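Local coordinates for K Homology domain-containing protein (Pyrococcus horikoshii, PDB 2E3U) that probably binds RNA through two KH domains, as expected of a Dim2p-type factor in pre-ribosomal RNA processing, at residues A[109-112]-A[116-119]; A[169-172]-A[177-180]; A[61-66]-A[91-96]. All blocks are in the same frame, centred on the assembly; numbering follows the deposited sequence.

Interaction 1 (A[109-112]-A[116-119])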
ATOM      1  N   ALA A 109       6.125   0.223   3.022  1.00 18.44           N
ATOM      2  CA  ALA A 109       5.972  -0.784   1.926  1.00 18.20           C
ATOM      3  C   ALA A 109       6.796  -2.071   2.113  1.00 19.12           C
ATOM      4  O   ALA A 109       6.340  -3.167   1.739  1.00 18.77           O
ATOM      5  CB  ALA A 109       6.295  -0.168   0.593  1.00 16.85           C
ATOM      6  N   PHE A 110       8.016  -1.959   2.670  1.00 20.13           N
ATOM      7  CA  PHE A 110       8.867  -3.151   2.918  1.00 20.25           C
ATOM      8  C   PHE A 110       8.259  -4.187   3.866  1.00 20.13           C
ATOM      9  O   PHE A 110       8.717  -5.336   3.909  1.00 21.28           O
ATOM     10  CB  PHE A 110      10.250  -2.781   3.451  1.00 22.02           C
ATOM     11  CG  PHE A 110      11.222  -2.316   2.400  1.00 22.67           C
ATOM     12  CD1 PHE A 110      11.385  -3.017   1.214  1.00 24.86           C
ATOM     13  CD2 PHE A 110      12.025  -1.207   2.639  1.00 27.46           C
ATOM     14  CE1 PHE A 110      12.289  -2.591   0.247  1.00 26.40           C
ATOM     15  CE2 PHE A 110      12.959  -0.762   1.679  1.00 27.83           C
ATOM     16  CZ  PHE A 110      13.089  -1.461   0.490  1.00 26.43           C
ATOM     17  N   ARG A 111       7.235  -3.807   4.615  1.00 19.02           N
ATOM     18  CA  ARG A 111       6.371  -4.801   5.288  1.00 17.98           C
ATOM     19  C   ARG A 111       5.971  -5.970   4.358  1.00 16.97           C
ATOM     20  O   ARG A 111       5.926  -7.124   4.787  1.00 16.95           O
ATOM     21  CB  ARG A 111       5.100  -4.146   5.854  1.00 17.99           C
ATOM     22  CG  ARG A 111       4.291  -5.077   6.794  1.00 18.72           C
ATOM     23  CD  ARG A 111       2.970  -4.458   7.226  1.00 16.82           C
ATOM     24  NE  ARG A 111       2.183  -5.494   7.888  1.00 12.29           N
ATOM     25  CZ  ARG A 111       1.257  -5.293   8.823  1.00 11.18           C
ATOM     26  NH1 ARG A 111       0.664  -6.355   9.322  1.00  5.42           N
ATOM     27  NH2 ARG A 111       0.937  -4.048   9.261  1.00  7.81           N
ATOM     28  N   LEU A 112       5.725  -5.664   3.086  1.00 16.37           N
ATOM     29  CA  LEU A 112       5.258  -6.632   2.119  1.00 16.82           C
ATOM     30  C   LEU A 112       6.248  -7.779   1.883  1.00 18.39           C
ATOM     31  O   LEU A 112       5.856  -8.806   1.331  1.00 18.75           O
ATOM     32  CB  LEU A 112       4.937  -5.965   0.794  1.00 16.20           C
ATOM     33  CG  LEU A 112       3.611  -5.210   0.758  1.00 16.36           C
ATOM     34  CD1 LEU A 112       3.717  -4.212  -0.386  1.00 12.67           C
ATOM     35  CD2 LEU A 112       2.490  -6.190   0.529  1.00 11.52           C
ATOM     36  N   GLY A 116       3.033 -14.153   4.056  1.00 26.68           N
ATOM     37  CA  GLY A 116       1.636 -13.975   4.404  1.00 26.78           C
ATOM     38  C   GLY A 116       1.159 -12.537   4.320  1.00 26.95           C
ATOM     39  O   GLY A 116       0.025 -12.255   4.624  1.00 27.35           O
ATOM     40  N   GLU A 117       2.019 -11.605   3.928  1.00 27.27           N
ATOM     41  CA  GLU A 117       1.588 -10.202   3.855  1.00 27.63           C
ATOM     42  C   GLU A 117       1.238  -9.862   2.410  1.00 27.27           C
ATOM     43  O   GLU A 117       1.958 -10.255   1.479  1.00 27.65           O
ATOM     44  CB  GLU A 117       2.656  -9.260   4.407  1.00 27.46           C
ATOM     45  CG  GLU A 117       2.116  -8.237   5.357  1.00 29.87           C
ATOM     46  CD  GLU A 117       2.181  -8.647   6.800  1.00 30.44           C
ATOM     47  OE1 GLU A 117       2.447  -9.800   7.141  1.00 32.92           O
ATOM     48  OE2 GLU A 117       1.946  -7.788   7.634  1.00 35.33           O
ATOM     49  N   TYR A 118       0.123  -9.154   2.237  1.00 26.21           N
ATOM     50  CA  TYR A 118      -0.420  -8.816   0.923  1.00 24.44           C
ATOM     51  C   TYR A 118      -0.755  -7.334   0.875  1.00 23.76           C
ATOM     52  O   TYR A 118      -0.844  -6.668   1.911  1.00 23.33           O
ATOM     53  CB  TYR A 118      -1.702  -9.614   0.640  1.00 24.61           C
ATOM     54  CG  TYR A 118      -1.514 -11.127   0.594  1.00 25.45           C
ATOM     55  CD1 TYR A 118      -1.419 -11.808  -0.619  1.00 24.47           C
ATOM     56  CD2 TYR A 118      -1.421 -11.864   1.766  1.00 25.68           C
ATOM     57  CE1 TYR A 118      -1.241 -13.196  -0.651  1.00 26.09           C
ATOM     58  CE2 TYR A 118      -1.238 -13.247   1.745  1.00 26.38           C
ATOM     59  CZ  TYR A 118      -1.137 -13.900   0.538  1.00 26.01           C
ATOM     60  OH  TYR A 118      -0.980 -15.275   0.544  1.00 28.71           O
ATOM     61  N   LEU A 119      -0.950  -6.852  -0.342  1.00 22.05           N
ATOM     62  CA  LEU A 119      -1.287  -5.485  -0.624  1.00 22.75           C
ATOM     63  C   LEU A 119      -2.681  -5.520  -1.199  1.00 22.49           C
ATOM     64  O   LEU A 119      -2.964  -6.376  -2.014  1.00 21.58           O
ATOM     65  CB  LEU A 119      -0.321  -4.887  -1.660  1.00 21.08           C
ATOM     66  CG  LEU A 119      -0.673  -3.511  -2.172  1.00 21.91           C
ATOM     67  CD1 LEU A 119      -0.725  -2.421  -1.062  1.00 19.13           C
ATOM     68  CD2 LEU A 119       0.306  -3.118  -3.328  1.00 21.42           C
TER
HETATM   69  O   HOH W   1       0.984  -9.745   9.507  1.00 46.48           O
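Glu117 meets Arg111 across the short loop that leads from the connection between the two KH domains into strand 118-123, the first strand of the second, type I KH domain. Its CB points at the 3-10 turn 110-112, and the chain bends at chi2 (93°), bringing the carboxylate to the edge of the guanidinium group. As modelled, the two side chains cross at nearly a right angle, their flat ends turned 47° against each other. OE2 of Glu117 forms a salt bridge with NE and NH1 of Arg111, but the NE to OE2 distance of 2.3 Å is implausibly short, so the place of OE2 and the details of this grip are doubtful. A water lies 2.8 Å from Glu117 OE1 and takes a weak, 3.4 Å bond from Arg111 NH1. The other terminal nitrogen, NH2, bonds to Gly159 O and Ser161 OG, so this one arginine also ties the turn to the start of strand 161-165.

At Tyr118 the side chain points away and the backbone takes over: its carbonyl carbon C lies 3.5 Å from Leu112 CD2, while the residue pairs with Gly173 of strand 168-173. Leu119 completes the contact: Leu112 CD2 lies 3.8 Å from its CB, an apolar touch, and 3.6 Å from its backbone N.

Interaction 2 (A[169-172]-A[177-180])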
ATOM      1  N   VAL A 169      -7.432   3.972  -1.151  1.00 20.33           N
ATOM      2  CA  VAL A 169      -6.904   3.582   0.144  1.00 19.67           C
ATOM      3  C   VAL A 169      -6.150   2.311  -0.150  1.00 19.82           C
ATOM      4  O   VAL A 169      -6.640   1.485  -0.908  1.00 20.99           O
ATOM      5  CB  VAL A 169      -8.011   3.232   1.203  1.00 20.02           C
ATOM      6  CG1 VAL A 169      -7.434   3.178   2.618  1.00 16.79           C
ATOM      7  CG2 VAL A 169      -9.084   4.228   1.170  1.00 21.96           C
ATOM      8  N   ALA A 170      -4.968   2.138   0.443  1.00 19.24           N
ATOM      9  CA  ALA A 170      -4.186   0.906   0.239  1.00 18.93           C
ATOM     10  C   ALA A 170      -3.879   0.268   1.600  1.00 18.81           C
ATOM     11  O   ALA A 170      -3.636   0.974   2.560  1.00 19.35           O
ATOM     12  CB  ALA A 170      -2.903   1.182  -0.537  1.00 17.21           C
ATOM     13  N   ILE A 171      -3.909  -1.059   1.660  1.00 17.69           N
ATOM     14  CA  ILE A 171      -3.812  -1.805   2.898  1.00 16.81           C
ATOM     15  C   ILE A 171      -2.747  -2.880   2.749  1.00 16.41           C
ATOM     16  O   ILE A 171      -2.630  -3.496   1.693  1.00 16.13           O
ATOM     17  CB  ILE A 171      -5.162  -2.451   3.297  1.00 17.00           C
ATOM     18  CG1 ILE A 171      -6.312  -1.437   3.144  1.00 17.04           C
ATOM     19  CG2 ILE A 171      -5.085  -2.992   4.739  1.00 16.01           C
ATOM     20  CD1 ILE A 171      -7.754  -1.999   3.417  1.00 18.07           C
ATOM     21  N   ILE A 172      -1.935  -3.054   3.793  1.00 15.86           N
ATOM     22  CA  ILE A 172      -0.904  -4.093   3.850  1.00 15.24           C
ATOM     23  C   ILE A 172      -1.114  -4.877   5.114  1.00 14.29           C
ATOM     24  O   ILE A 172      -1.224  -4.299   6.182  1.00 13.86           O
ATOM     25  CB  ILE A 172       0.554  -3.530   3.836  1.00 15.67           C
ATOM     26  CG1 ILE A 172       0.860  -2.836   2.509  1.00 15.51           C
ATOM     27  CG2 ILE A 172       1.538  -4.671   4.039  1.00 17.08           C
ATOM     28  CD1 ILE A 172       2.117  -1.937   2.544  1.00 14.01           C
ATOM     29  N   GLN A 177      -6.193  -9.374   8.754  1.00 19.13           N
ATOM     30  CA  GLN A 177      -5.929  -7.965   9.056  1.00 18.20           C
ATOM     31  C   GLN A 177      -6.481  -7.018   7.983  1.00 18.12           C
ATOM     32  O   GLN A 177      -7.140  -6.042   8.318  1.00 17.42           O
ATOM     33  CB  GLN A 177      -4.406  -7.743   9.266  1.00 18.07           C
ATOM     34  CG  GLN A 177      -3.818  -8.476  10.488  1.00 15.58           C
ATOM     35  CD  GLN A 177      -2.323  -8.428  10.544  1.00 16.34           C
ATOM     36  OE1 GLN A 177      -1.635  -8.236   9.524  1.00 17.76           O
ATOM     37  NE2 GLN A 177      -1.788  -8.609  11.730  1.00 13.58           N
ATOM     38  N   ILE A 178      -6.189  -7.300   6.708  1.00 18.17           N
ATOM     39  CA  ILE A 178      -6.734  -6.521   5.580  1.00 19.13           C
ATOM     40  C   ILE A 178      -8.277  -6.456   5.598  1.00 20.21           C
ATOM     41  O   ILE A 178      -8.882  -5.401   5.411  1.00 19.84           O
ATOM     42  CB  ILE A 178      -6.270  -7.083   4.193  1.00 19.22           C
ATOM     43  CG1 ILE A 178      -4.768  -6.836   3.980  1.00 18.08           C
ATOM     44  CG2 ILE A 178      -7.079  -6.451   3.045  1.00 16.94           C
ATOM     45  CD1 ILE A 178      -4.229  -7.434   2.671  1.00 19.46           C
ATOM     46  N   GLU A 179      -8.895  -7.618   5.791  1.00 21.52           N
ATOM     47  CA  GLU A 179     -10.328  -7.760   5.822  1.00 22.54           C
ATOM     48  C   GLU A 179     -10.965  -6.907   6.939  1.00 22.77           C
ATOM     49  O   GLU A 179     -11.999  -6.257   6.723  1.00 23.35           O
ATOM     50  CB  GLU A 179     -10.654  -9.254   6.003  1.00 23.36           C
ATOM     51  CG  GLU A 179     -11.895  -9.713   5.318  1.00 26.95           C
ATOM     52  CD  GLU A 179     -13.129  -9.028   5.842  1.00 35.16           C
ATOM     53  OE1 GLU A 179     -13.963  -8.613   4.997  1.00 38.79           O
ATOM     54  OE2 GLU A 179     -13.265  -8.906   7.094  1.00 38.20           O
ATOM     55  N   ILE A 180     -10.350  -6.907   8.127  1.00 22.24           N
ATOM     56  CA  ILE A 180     -10.777  -6.065   9.246  1.00 21.21           C
ATOM     57  C   ILE A 180     -10.648  -4.542   8.963  1.00 21.34           C
ATOM     58  O   ILE A 180     -11.581  -3.779   9.250  1.00 19.96           O
ATOM     59  CB  ILE A 180     -10.000  -6.420  10.541  1.00 21.43           C
ATOM     60  CG1 ILE A 180     -10.330  -7.839  11.009  1.00 22.04           C
ATOM     61  CG2 ILE A 180     -10.304  -5.389  11.696  1.00 21.73           C
ATOM     62  CD1 ILE A 180      -9.380  -8.354  12.059  1.00 23.75           C
TER
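Ile171 and Ile178 bring together the last strand and the long helix 175-189 that follows it, the closing beta-alpha element of a type I KH domain. Strand 168-173 is the middle strand of the three-stranded antiparallel sheet, and the helix packs over one side of it after a short turn.

The apolar contact is made by branches. Ile171 points its side chain at the helix, with CG2 anti to its backbone N and CG1 beside that N, anti to the carbonyl carbon (chi1 -46°). CG2 therefore meets the helix first, 3.9 Å from Ile178 CG1 and 4.0 Å from Ile178 CA, so that it touches both side chain and helix backbone. CD1 of the same residue follows at 4.1 Å from Ile178 O. The two side chains pass each other at a slant. Ile178 CG1 also comes within 4.3 Å of the carbonyl carbon C of Ile172, whose side chain leaves from the opposite side of the strand. Ala181 and Ile185 of the helix extend the cover over Ile171, and Ile178 also touches Tyr118 and Glu120 of the edge strand.

The polar bonds run within the sheet and within the turn. Ile171 pairs through its backbone with Glu120, and Ile172 with Ser161, while Gln177 OE1 accepts a bond from Asn174 N at the start of the helix.

Because the contact is made chiefly by aliphatic branches, and its three touching residues are buried, strand and helix probably hold together here through shape and exclusion of water rather than directional bonds.

Interaction 3 (A[61-66]-A[91-96])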
ATOM      1  N   LYS A  61      17.919  -5.163  -3.921  1.00 25.19           N
ATOM      2  CA  LYS A  61      18.764  -5.990  -3.075  1.00 26.10           C
ATOM      3  C   LYS A  61      17.934  -6.956  -2.196  1.00 26.57           C
ATOM      4  O   LYS A  61      18.270  -8.135  -2.065  1.00 27.39           O
ATOM      5  CB  LYS A  61      19.681  -5.090  -2.234  1.00 25.52           C
ATOM      6  CG  LYS A  61      20.297  -5.760  -0.999  1.00 28.05           C
ATOM      7  CD  LYS A  61      21.389  -4.947  -0.301  1.00 27.18           C
ATOM      8  CE  LYS A  61      21.615  -5.530   1.105  1.00 31.78           C
ATOM      9  NZ  LYS A  61      22.957  -5.190   1.723  1.00 33.08           N
ATOM     10  N   ARG A  62      16.845  -6.462  -1.621  1.00 26.60           N
ATOM     11  CA  ARG A  62      15.983  -7.267  -0.758  1.00 26.90           C
ATOM     12  C   ARG A  62      15.114  -8.318  -1.470  1.00 26.33           C
ATOM     13  O   ARG A  62      14.706  -9.312  -0.867  1.00 26.78           O
ATOM     14  CB  ARG A  62      15.122  -6.353   0.105  1.00 27.28           C
ATOM     15  CG  ARG A  62      15.917  -5.395   0.997  1.00 28.49           C
ATOM     16  CD  ARG A  62      15.077  -5.040   2.213  1.00 32.67           C
ATOM     17  NE  ARG A  62      15.478  -3.784   2.829  1.00 33.33           N
ATOM     18  CZ  ARG A  62      14.958  -3.294   3.949  1.00 35.21           C
ATOM     19  NH1 ARG A  62      15.407  -2.122   4.416  1.00 35.53           N
ATOM     20  NH2 ARG A  62      14.002  -3.971   4.601  1.00 32.38           N
ATOM     21  N   THR A  63      14.834  -8.097  -2.747  1.00 26.20           N
ATOM     22  CA  THR A  63      14.003  -9.019  -3.535  1.00 25.34           C
ATOM     23  C   THR A  63      14.799  -9.795  -4.594  1.00 25.72           C
ATOM     24  O   THR A  63      14.345 -10.847  -5.072  1.00 26.24           O
ATOM     25  CB  THR A  63      12.849  -8.262  -4.234  1.00 25.61           C
ATOM     26  OG1 THR A  63      13.387  -7.267  -5.122  1.00 22.63           O
ATOM     27  CG2 THR A  63      11.920  -7.606  -3.185  1.00 24.00           C
ATOM     28  N   LYS A  64      15.977  -9.282  -4.943  1.00 24.50           N
ATOM     29  CA  LYS A  64      16.861  -9.884  -5.943  1.00 25.05           C
ATOM     30  C   LYS A  64      16.231  -9.784  -7.321  1.00 24.29           C
ATOM     31  O   LYS A  64      16.233 -10.735  -8.119  1.00 24.17           O
ATOM     32  CB  LYS A  64      17.280 -11.316  -5.575  1.00 25.82           C
ATOM     33  CG  LYS A  64      18.000 -11.435  -4.207  1.00 26.68           C
ATOM     34  CD  LYS A  64      18.451 -12.871  -3.913  1.00 28.18           C
ATOM     35  CE  LYS A  64      18.451 -13.182  -2.395  1.00 33.02           C
ATOM     36  NZ  LYS A  64      17.072 -13.609  -1.906  1.00 35.98           N
ATOM     37  N   THR A  65      15.699  -8.587  -7.586  1.00 22.84           N
ATOM     38  CA  THR A  65      15.082  -8.267  -8.858  1.00 21.91           C
ATOM     39  C   THR A  65      15.714  -7.009  -9.435  1.00 21.33           C
ATOM     40  O   THR A  65      16.474  -6.289  -8.772  1.00 21.41           O
ATOM     41  CB  THR A  65      13.560  -8.036  -8.699  1.00 21.61           C
ATOM     42  OG1 THR A  65      13.334  -6.959  -7.767  1.00 22.07           O
ATOM     43  CG2 THR A  65      12.841  -9.360  -8.266  1.00 18.22           C
ATOM     44  N   LYS A  66      15.389  -6.734 -10.674  1.00 20.89           N
ATOM     45  CA  LYS A  66      15.864  -5.526 -11.317  1.00 20.38           C
ATOM     46  C   LYS A  66      14.602  -4.719 -11.484  1.00 20.15           C
ATOM     47  O   LYS A  66      13.604  -5.227 -11.975  1.00 20.24           O
ATOM     48  CB  LYS A  66      16.529  -5.852 -12.666  1.00 21.11           C
ATOM     49  CG  LYS A  66      16.832  -4.637 -13.548  1.00 22.60           C
ATOM     50  CD  LYS A  66      16.999  -5.030 -15.012  1.00 28.15           C
ATOM     51  CE  LYS A  66      18.108  -6.073 -15.238  1.00 29.53           C
ATOM     52  NZ  LYS A  66      19.462  -5.523 -14.911  1.00 30.65           N
ATOM     53  N   TRP A  91       6.621 -10.641  -7.629  1.00 16.55           N
ATOM     54  CA  TRP A  91       5.296 -10.100  -7.206  1.00 15.71           C
ATOM     55  C   TRP A  91       5.440  -9.186  -5.998  1.00 14.97           C
ATOM     56  O   TRP A  91       4.786  -8.184  -5.921  1.00 14.55           O
ATOM     57  CB  TRP A  91       4.275 -11.226  -6.876  1.00 14.85           C
ATOM     58  CG  TRP A  91       4.120 -12.222  -7.962  1.00 15.17           C
ATOM     59  CD1 TRP A  91       4.279 -12.002  -9.313  1.00 14.89           C
ATOM     60  CD2 TRP A  91       3.748 -13.599  -7.817  1.00 14.70           C
ATOM     61  NE1 TRP A  91       4.035 -13.155 -10.010  1.00 14.68           N
ATOM     62  CE2 TRP A  91       3.718 -14.159  -9.127  1.00 16.56           C
ATOM     63  CE3 TRP A  91       3.444 -14.416  -6.715  1.00 13.09           C
ATOM     64  CZ2 TRP A  91       3.415 -15.523  -9.364  1.00 14.65           C
ATOM     65  CZ3 TRP A  91       3.164 -15.777  -6.938  1.00 13.92           C
ATOM     66  CH2 TRP A  91       3.149 -16.314  -8.259  1.00 15.14           C
ATOM     67  N   LYS A  92       6.333  -9.547  -5.075  1.00 14.85           N
ATOM     68  CA  LYS A  92       6.545  -8.783  -3.878  1.00 14.99           C
ATOM     69  C   LYS A  92       7.245  -7.467  -4.157  1.00 15.41           C
ATOM     70  O   LYS A  92       6.885  -6.433  -3.575  1.00 15.40           O
ATOM     71  CB  LYS A  92       7.312  -9.633  -2.837  1.00 15.15           C
ATOM     72  CG  LYS A  92       6.392 -10.577  -1.991  1.00 14.49           C
ATOM     73  CD  LYS A  92       7.235 -11.317  -0.926  1.00 15.74           C
ATOM     74  CE  LYS A  92       6.397 -12.165   0.016  1.00 16.56           C
ATOM     75  NZ  LYS A  92       5.157 -11.488   0.526  1.00 18.32           N
ATOM     76  N   ALA A  93       8.259  -7.498  -5.025  1.00 15.19           N
ATOM     77  CA  ALA A  93       8.867  -6.255  -5.482  1.00 15.53           C
ATOM     78  C   ALA A  93       7.843  -5.381  -6.206  1.00 15.23           C
ATOM     79  O   ALA A  93       7.825  -4.179  -6.014  1.00 14.89           O
ATOM     80  CB  ALA A  93      10.098  -6.513  -6.383  1.00 14.67           C
ATOM     81  N   ARG A  94       6.990  -5.986  -7.033  1.00 14.48           N
ATOM     82  CA  ARG A  94       5.995  -5.220  -7.749  1.00 14.77           C
ATOM     83  C   ARG A  94       5.018  -4.533  -6.776  1.00 14.94           C
ATOM     84  O   ARG A  94       4.657  -3.359  -6.943  1.00 14.59           O
ATOM     85  CB  ARG A  94       5.211  -6.139  -8.700  1.00 14.67           C
ATOM     86  CG  ARG A  94       3.983  -5.429  -9.322  1.00 17.08           C
ATOM     87  CD  ARG A  94       2.861  -6.375  -9.675  1.00 18.53           C
ATOM     88  NE  ARG A  94       2.363  -7.086  -8.518  1.00 19.78           N
ATOM     89  CZ  ARG A  94       1.892  -8.335  -8.553  1.00 23.57           C
ATOM     90  NH1 ARG A  94       1.886  -9.012  -9.679  1.00 21.94           N
ATOM     91  NH2 ARG A  94       1.430  -8.914  -7.443  1.00 25.34           N
ATOM     92  N   ASP A  95       4.598  -5.288  -5.758  1.00 15.15           N
ATOM     93  CA  ASP A  95       3.652  -4.824  -4.774  1.00 15.54           C
ATOM     94  C   ASP A  95       4.263  -3.728  -3.899  1.00 15.38           C
ATOM     95  O   ASP A  95       3.573  -2.806  -3.519  1.00 16.36           O
ATOM     96  CB  ASP A  95       3.155  -6.000  -3.933  1.00 15.18           C
ATOM     97  CG  ASP A  95       2.232  -6.912  -4.705  1.00 18.35           C
ATOM     98  OD1 ASP A  95       1.821  -6.586  -5.855  1.00 22.34           O
ATOM     99  OD2 ASP A  95       1.895  -7.979  -4.166  1.00 22.74           O
ATOM    100  N   ILE A  96       5.551  -3.808  -3.626  1.00 14.54           N
ATOM    101  CA  ILE A  96       6.254  -2.743  -2.917  1.00 14.73           C
ATOM    102  C   ILE A  96       6.268  -1.451  -3.717  1.00 15.11           C
ATOM    103  O   ILE A  96       5.977  -0.376  -3.169  1.00 15.98           O
ATOM    104  CB  ILE A  96       7.716  -3.154  -2.579  1.00 14.25           C
ATOM    105  CG1 ILE A  96       7.706  -4.238  -1.515  1.00 13.66           C
ATOM    106  CG2 ILE A  96       8.563  -1.926  -2.148  1.00 15.55           C
ATOM    107  CD1 ILE A  96       9.073  -4.970  -1.385  1.00 14.78           C
TER
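Ala93 presses its methyl against two threonine side chains, Thr63 and Thr65, in the first KH domain, where helix 87-101 packs against the junction of helix 54-63 and strand 65-69. All three CB atoms are directed into the contact. The alanine CB sits before the pair of hydroxyls, 3.6 Å from Thr63 OG1 and 3.5 Å from Thr65 OG1, and the Thr63 methyl CG2 lies beside it at 3.8 Å.

Both threonines hold OG1 between the backbone N and the carbonyl carbon (chi1 60° in Thr63, 59° in Thr65), which turns the two hydroxyls to each other across Lys64, the positive-phi residue at which the chain leaves the helix. Thr65 OG1 donates to Thr63 OG1 over 2.7 Å, and Thr63 OG1 in turn donates to Ile59 O, one turn back in its helix. These buried oxygens are thus satisfied within their own side of the contact, and Ala93 offers them only a small, apolar cover, consistent with the close approach of the helix (CA atoms of Thr63 and Ala93 6.1 Å apart). A valine in place of Thr63 would probably leave the Thr65 hydroxyl without its acceptor and Ile59 O without that donor, loosening the link between helix end and strand.

Ile78 of strand 75-80 touches both Thr65 and Ala93, so the central strand of the sheet lies next to the same junction. One helical turn beyond Ala93, Ile96 widens the contact more loosely, its CD1 4.3 Å from Thr63 CG2.

How the interactions relate
Along the chain the order is interaction 3, interaction 1, interaction 2, with each closing before the next opens. Interaction 3 belongs to the first KH domain and interaction 2 to the second; their centres are about 20 Å apart and they do not touch. Interaction 1 lies between them, its centre about 11 Å from that of interaction 3 and about 10 Å from that of interaction 2. It meets helix 87-101 where Lys92 NZ makes a probable hydrogen bond of 2.9 Å to Leu112 O, and it shares the second sheet with interaction 2 through neighbouring strands 118-123 and 168-173. The connecting segment thus packs against both domains, consistent with a defined relative placement of the two KH folds.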